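Local coordinates for peptide ABC transporter, peptide-binding protein (Thermus thermophilus, PDB 2D5W), which binds oligopeptides and probably delivers them to a membrane ABC transporter for uptake into the cell, at residues Q38-A42 with M207-F213; E102-F108 with N154-H160. All blocks are in the same frame, centred on the assembly; numbering follows the deposited sequence.

Contact 1 joins the end of helix 31-40 to the loop before strand 213-219, and contact 2 rests helix 101-112 on the chain that starts helix 159-173. Contact 2 is nested inside the long loop that contact 1 closes, and their centres lie about 14 Å apart on the same side of the chain's centre. Y156 is the bridge: its OH sits 2.5 Å from A42 O and 2.7 Å from S210 OG, both probable hydrogen bonds. Beside it, P158 of contact 2 packs on contact 1, its CG 3.8 Å from M207 CE. Y156 and P158 thus tie the two contacts together.

Contact 1 (Q38-A42 with M207-F213)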
loop_
_atom_site.group_PDB
_atom_site.type_symbol
_atom_site.label_atom_id
_atom_site.label_comp_id
_atom_site.label_asym_id
_atom_site.label_seq_id
_atom_site.Cartn_x
_atom_site.Cartn_y
_atom_site.Cartn_z
ATOM N N GLN A 38 -4.517 8.072 -9.067
ATOM C CA GLN A 38 -4.896 7.463 -10.340
ATOM C C GLN A 38 -5.659 8.504 -11.156
ATOM O O GLN A 38 -5.564 8.538 -12.384
ATOM C CB GLN A 38 -5.815 6.268 -10.136
ATOM C CG GLN A 38 -5.206 5.084 -9.445
ATOM C CD GLN A 38 -6.250 4.019 -9.247
ATOM O OE1 GLN A 38 -6.227 2.973 -9.896
ATOM N NE2 GLN A 38 -7.204 4.296 -8.371
ATOM N N TYR A 39 -6.426 9.344 -10.470
ATOM C CA TYR A 39 -7.200 10.378 -11.142
ATOM C C TYR A 39 -6.303 11.468 -11.719
ATOM O O TYR A 39 -6.618 12.063 -12.752
ATOM C CB TYR A 39 -8.196 11.026 -10.169
ATOM C CG TYR A 39 -9.319 10.113 -9.734
ATOM C CD1 TYR A 39 -9.123 9.141 -8.751
ATOM C CD2 TYR A 39 -10.571 10.190 -10.343
ATOM C CE1 TYR A 39 -10.150 8.263 -8.391
ATOM C CE2 TYR A 39 -11.601 9.321 -9.994
ATOM C CZ TYR A 39 -11.385 8.360 -9.021
ATOM O OH TYR A 39 -12.404 7.491 -8.703
ATOM N N LEU A 40 -5.176 11.699 -11.051
ATOM C CA LEU A 40 -4.232 12.753 -11.412
ATOM C C LEU A 40 -3.053 12.363 -12.295
ATOM O O LEU A 40 -2.485 13.216 -12.985
ATOM C CB LEU A 40 -3.682 13.379 -10.129
ATOM C CG LEU A 40 -4.692 14.017 -9.175
ATOM C CD1 LEU A 40 -4.017 14.334 -7.851
ATOM C CD2 LEU A 40 -5.272 15.276 -9.806
ATOM N N PHE A 41 -2.678 11.089 -12.260
ATOM C CA PHE A 41 -1.540 10.597 -13.027
ATOM C C PHE A 41 -1.884 9.262 -13.665
ATOM O O PHE A 41 -2.275 8.320 -12.978
ATOM C CB PHE A 41 -0.328 10.441 -12.105
ATOM C CG PHE A 41 0.164 11.741 -11.534
ATOM C CD1 PHE A 41 0.997 12.570 -12.280
ATOM C CD2 PHE A 41 -0.252 12.168 -10.280
ATOM C CE1 PHE A 41 1.405 13.811 -11.788
ATOM C CE2 PHE A 41 0.149 13.406 -9.779
ATOM C CZ PHE A 41 0.980 14.230 -10.536
ATOM N N ALA A 42 -1.738 9.183 -14.982
ATOM C CA ALA A 42 -2.056 7.960 -15.702
ATOM C C ALA A 42 -0.814 7.148 -16.039
ATOM O O ALA A 42 0.251 7.697 -16.320
ATOM C CB ALA A 42 -2.817 8.294 -16.978
ATOM N N MET A 207 2.783 21.483 -9.180
ATOM C CA MET A 207 2.826 20.308 -10.043
ATOM C C MET A 207 1.907 20.388 -11.254
ATOM O O MET A 207 1.047 21.268 -11.349
ATOM C CB MET A 207 2.457 19.055 -9.237
ATOM C CG MET A 207 3.567 18.517 -8.345
ATOM S SD MET A 207 4.977 17.887 -9.298
ATOM C CE MET A 207 4.331 16.286 -9.844
ATOM N N VAL A 208 2.131 19.466 -12.190
ATOM C CA VAL A 208 1.287 19.323 -13.369
ATOM C C VAL A 208 0.826 17.870 -13.339
ATOM O O VAL A 208 1.438 17.036 -12.656
ATOM C CB VAL A 208 2.007 19.663 -14.691
ATOM C CG1 VAL A 208 2.336 21.156 -14.717
ATOM C CG2 VAL A 208 3.247 18.815 -14.860
ATOM N N TYR A 209 -0.227 17.572 -14.090
ATOM C CA TYR A 209 -0.870 16.267 -14.047
ATOM C C TYR A 209 -1.031 15.573 -15.389
ATOM O O TYR A 209 -1.275 16.219 -16.400
ATOM C CB TYR A 209 -2.221 16.483 -13.363
ATOM C CG TYR A 209 -2.044 17.212 -12.045
ATOM C CD1 TYR A 209 -1.697 16.512 -10.893
ATOM C CD2 TYR A 209 -2.092 18.610 -11.971
ATOM C CE1 TYR A 209 -1.396 17.165 -9.710
ATOM C CE2 TYR A 209 -1.785 19.279 -10.780
ATOM C CZ TYR A 209 -1.435 18.542 -9.654
ATOM O OH TYR A 209 -1.105 19.163 -8.471
ATOM N N SER A 210 -0.916 14.248 -15.386
ATOM C CA SER A 210 -1.015 13.461 -16.614
ATOM C C SER A 210 -2.276 12.614 -16.719
ATOM O O SER A 210 -2.505 11.973 -17.744
ATOM C CB SER A 210 0.184 12.529 -16.711
ATOM O OG SER A 210 0.178 11.644 -15.602
ATOM N N GLY A 211 -3.075 12.594 -15.657
ATOM C CA GLY A 211 -4.282 11.789 -15.653
ATOM C C GLY A 211 -5.508 12.472 -16.219
ATOM O O GLY A 211 -5.426 13.589 -16.719
ATOM N N PRO A 212 -6.673 11.813 -16.155
ATOM C CA PRO A 212 -7.910 12.397 -16.676
ATOM C C PRO A 212 -8.371 13.638 -15.913
ATOM O O PRO A 212 -9.226 14.379 -16.393
ATOM C CB PRO A 212 -8.904 11.235 -16.598
ATOM C CG PRO A 212 -8.372 10.393 -15.488
ATOM C CD PRO A 212 -6.885 10.425 -15.714
ATOM N N PHE A 213 -7.798 13.857 -14.730
ATOM C CA PHE A 213 -8.128 15.019 -13.907
ATOM C C PHE A 213 -6.855 15.714 -13.442
ATOM O O PHE A 213 -5.769 15.123 -13.437
ATOM C CB PHE A 213 -8.967 14.594 -12.692
ATOM C CG PHE A 213 -10.304 14.017 -13.064
ATOM C CD1 PHE A 213 -11.415 14.844 -13.258
ATOM C CD2 PHE A 213 -10.434 12.657 -13.313
ATOM C CE1 PHE A 213 -12.631 14.314 -13.706
ATOM C CE2 PHE A 213 -11.646 12.123 -13.760
ATOM C CZ PHE A 213 -12.742 12.954 -13.959
#
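L40 O, near the end of helix 31-40, is gripped by two successive amides of the facing loop. G211 N donates to L40 O at 2.8 Å from well above the carbonyl plane, and S210 N adds a weak, more bent bond. One residue back, Y39 O accepts F213 N at 2.9 Å, nearly along the C=O axis. F213 returns its own carbonyl to the CA-H of L40, an almost straight contact of 171° at the hydrogen. Glycine suits position 211 because a CB there would collide with Y39 O and the L40-F41 peptide. S210 has OG turned between its backbone N and carbonyl carbon (chi1 61°), which brings it to A42 N at 3.2 Å; the same oxygen is hydrogen-bonded to Y156 OH. These bonds fasten the last turn of the helix to the start of strand 213-219, an edge strand of the mixed five-stranded sheet in a protein of the periplasmic-binding clan. M226 of the next strand, 223-228, touches Y39, L40 and F213 together. Between the segments, the Y39 and F213 side chains run the same way, and F213 CD2 comes to the edge of the tyrosine ring. The F41 ring lies obliquely against that of Y209, planes at 50°, with F41 CZ 3.5 Å from Y209 CD1. The flexible methionine M207 reaches F41 CZ with its terminal CE at 4.0 Å. Next to them F41 CE1 presses on V208 O, 3.3 Å away, a buried carbonyl that has no hydrogen-bonding partner in the model.

Contact 2 (E102-F108 with N154-H160); sequences EDVAFYF and NTYAPKH
D103 supplies most of the hydrogen bonds between helix 101-112 and residues 154-160. D103 O accepts A157 N at 3.1 Å while keeping the helical bond from Y107 N, the two donors arriving from opposite faces of its plane. The carboxylate serves the neighbouring helix: D103 OD2 takes K159 N at 3.0 Å on the anti side, somewhat out of the carboxylate plane. P158, at the N-cap position, has no side-chain acceptor, and D103 from the other helix meets this first-turn amide instead; the helix start would be expected to stabilise its negative charge. A water donates to OD2 and accepts from H160 N, while W93 and T100 hold OD1. On the solvent side, the extended K159 chain carries NZ to E102 OE2, a 3.2 Å salt bridge entered from above the carboxylate plane. V104 CA makes a CA-H...O contact with T155 O, a buried carbonyl lacking any hydrogen-bonding partner. Most other contacts are aromatic or apolar. Y107, with CG swung opposite its own amide nitrogen (chi1 177°), lays a ring face against the backbone: T155 CA sits 3.7 Å from the Y107 ring centroid. An alanine here is likely to leave a gap beneath the T155-Y156 peptide and deprive T155 CA of its CH-pi partner. F106 receives K159 CA over a face, and A157 CB touches F106 CD2 at 3.7 Å. The helix packs on an antiparallel sheet through V104 and F108 and on the lead-in to a second helix, whose T155 reaches the same sheet, consistent with the additional domain of OppA-like family 5 binding proteins.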
loop_
_atom_site.group_PDB
_atom_site.type_symbol
_atom_site.label_atom_id
_atom_site.label_comp_id
_atom_site.label_asym_id
_atom_site.label_seq_id
_atom_site.Cartn_x
_atom_site.Cartn_y
_atom_site.Cartn_z
ATOM N N GLU A 102 11.969 12.012 -21.849
ATOM C CA GLU A 102 12.806 12.791 -20.940
ATOM C C GLU A 102 12.194 12.671 -19.542
ATOM O O GLU A 102 12.906 12.699 -18.538
ATOM C CB GLU A 102 12.883 14.258 -21.372
ATOM C CG GLU A 102 13.524 14.433 -22.737
ATOM C CD GLU A 102 13.958 15.855 -23.021
ATOM O OE1 GLU A 102 14.060 16.204 -24.214
ATOM O OE2 GLU A 102 14.214 16.616 -22.065
ATOM N N ASP A 103 10.872 12.518 -19.489
ATOM C CA ASP A 103 10.162 12.353 -18.226
ATOM C C ASP A 103 10.486 10.972 -17.648
ATOM O O ASP A 103 10.493 10.783 -16.429
ATOM C CB ASP A 103 8.656 12.500 -18.456
ATOM C CG ASP A 103 8.270 13.907 -18.878
ATOM O OD1 ASP A 103 7.396 14.050 -19.762
ATOM O OD2 ASP A 103 8.838 14.864 -18.312
ATOM N N VAL A 104 10.744 10.009 -18.530
ATOM C CA VAL A 104 11.095 8.655 -18.113
ATOM C C VAL A 104 12.536 8.648 -17.589
ATOM O O VAL A 104 12.825 8.085 -16.531
ATOM C CB VAL A 104 10.975 7.653 -19.290
ATOM C CG1 VAL A 104 11.434 6.269 -18.847
ATOM C CG2 VAL A 104 9.537 7.600 -19.785
ATOM N N ALA A 105 13.445 9.274 -18.332
ATOM C CA ALA A 105 14.840 9.330 -17.913
ATOM C C ALA A 105 14.951 10.019 -16.556
ATOM O O ALA A 105 15.734 9.609 -15.701
ATOM C CB ALA A 105 15.667 10.077 -18.951
ATOM N N PHE A 106 14.165 11.073 -16.370
ATOM C CA PHE A 106 14.164 11.826 -15.122
ATOM C C PHE A 106 13.728 10.933 -13.958
ATOM O O PHE A 106 14.386 10.891 -12.920
ATOM C CB PHE A 106 13.238 13.036 -15.259
ATOM C CG PHE A 106 13.008 13.768 -13.975
ATOM C CD1 PHE A 106 14.073 14.323 -13.271
ATOM C CD2 PHE A 106 11.726 13.887 -13.456
ATOM C CE1 PHE A 106 13.860 14.985 -12.065
ATOM C CE2 PHE A 106 11.503 14.547 -12.249
ATOM C CZ PHE A 106 12.572 15.095 -11.555
ATOM N N TYR A 107 12.623 10.216 -14.143
ATOM C CA TYR A 107 12.112 9.303 -13.123
ATOM C C TYR A 107 13.214 8.324 -12.699
ATOM O O TYR A 107 13.447 8.106 -11.505
ATOM C CB TYR A 107 10.918 8.533 -13.695
ATOM C CG TYR A 107 10.322 7.485 -12.781
ATOM C CD1 TYR A 107 9.312 7.809 -11.876
ATOM C CD2 TYR A 107 10.761 6.162 -12.834
ATOM C CE1 TYR A 107 8.752 6.837 -11.051
ATOM C CE2 TYR A 107 10.208 5.185 -12.011
ATOM C CZ TYR A 107 9.205 5.529 -11.125
ATOM O OH TYR A 107 8.651 4.563 -10.317
ATOM N N PHE A 108 13.892 7.732 -13.678
ATOM C CA PHE A 108 14.953 6.783 -13.377
ATOM C C PHE A 108 16.155 7.395 -12.671
ATOM O O PHE A 108 16.744 6.766 -11.791
ATOM C CB PHE A 108 15.399 6.049 -14.647
ATOM C CG PHE A 108 14.626 4.792 -14.910
ATOM C CD1 PHE A 108 13.367 4.842 -15.499
ATOM C CD2 PHE A 108 15.129 3.560 -14.500
ATOM C CE1 PHE A 108 12.614 3.682 -15.673
ATOM C CE2 PHE A 108 14.384 2.395 -14.668
ATOM C CZ PHE A 108 13.126 2.455 -15.254
ATOM N N ASN A 154 4.173 2.655 -14.645
ATOM C CA ASN A 154 4.207 4.102 -14.580
ATOM C C ASN A 154 5.609 4.465 -14.130
ATOM O O ASN A 154 5.920 4.438 -12.938
ATOM C CB ASN A 154 3.168 4.608 -13.575
ATOM C CG ASN A 154 3.083 6.121 -13.532
ATOM O OD1 ASN A 154 2.137 6.686 -12.982
ATOM N ND2 ASN A 154 4.078 6.787 -14.105
ATOM N N THR A 155 6.465 4.761 -15.097
ATOM C CA THR A 155 7.841 5.120 -14.800
ATOM C C THR A 155 8.214 6.464 -15.419
ATOM O O THR A 155 9.052 6.535 -16.315
ATOM C CB THR A 155 8.818 4.038 -15.312
ATOM O OG1 THR A 155 8.611 3.836 -16.715
ATOM C CG2 THR A 155 8.592 2.722 -14.576
ATOM N N TYR A 156 7.584 7.532 -14.944
ATOM C CA TYR A 156 7.890 8.864 -15.449
ATOM C C TYR A 156 7.401 9.927 -14.470
ATOM O O TYR A 156 6.532 9.672 -13.634
ATOM C CB TYR A 156 7.268 9.072 -16.840
ATOM C CG TYR A 156 5.769 9.252 -16.855
ATOM C CD1 TYR A 156 5.203 10.509 -17.057
ATOM C CD2 TYR A 156 4.915 8.169 -16.662
ATOM C CE1 TYR A 156 3.822 10.684 -17.068
ATOM C CE2 TYR A 156 3.534 8.333 -16.668
ATOM C CZ TYR A 156 2.996 9.593 -16.872
ATOM O OH TYR A 156 1.629 9.768 -16.875
ATOM N N ALA A 157 7.990 11.113 -14.569
ATOM C CA ALA A 157 7.645 12.246 -13.715
ATOM C C ALA A 157 7.904 13.487 -14.566
ATOM O O ALA A 157 8.695 13.434 -15.509
ATOM C CB ALA A 157 8.516 12.248 -12.460
ATOM N N PRO A 158 7.261 14.623 -14.239
ATOM C CA PRO A 158 7.458 15.842 -15.037
ATOM C C PRO A 158 8.801 16.544 -14.905
ATOM O O PRO A 158 8.999 17.386 -14.027
ATOM C CB PRO A 158 6.293 16.722 -14.607
ATOM C CG PRO A 158 6.131 16.360 -13.158
ATOM C CD PRO A 158 6.298 14.851 -13.146
ATOM N N LYS A 159 9.711 16.216 -15.815
ATOM C CA LYS A 159 11.044 16.789 -15.805
ATOM C C LYS A 159 11.072 18.307 -15.949
ATOM O O LYS A 159 11.842 18.974 -15.261
ATOM C CB LYS A 159 11.893 16.163 -16.913
ATOM C CG LYS A 159 13.316 16.694 -16.973
ATOM C CD LYS A 159 14.052 16.155 -18.188
ATOM C CE LYS A 159 15.424 16.793 -18.334
ATOM N NZ LYS A 159 16.137 16.276 -19.534
ATOM N N HIS A 160 10.243 18.857 -16.834
ATOM C CA HIS A 160 10.255 20.303 -17.029
ATOM C C HIS A 160 9.835 21.063 -15.777
ATOM O O HIS A 160 10.153 22.239 -15.624
ATOM C CB HIS A 160 9.383 20.717 -18.231
ATOM C CG HIS A 160 7.908 20.541 -18.027
ATOM N ND1 HIS A 160 7.294 19.307 -18.022
ATOM C CD2 HIS A 160 6.917 21.453 -17.872
ATOM C CE1 HIS A 160 5.991 19.466 -17.876
ATOM N NE2 HIS A 160 5.735 20.758 -17.783
HETATM O O HOH W 1 8.736 17.358 -19.182
#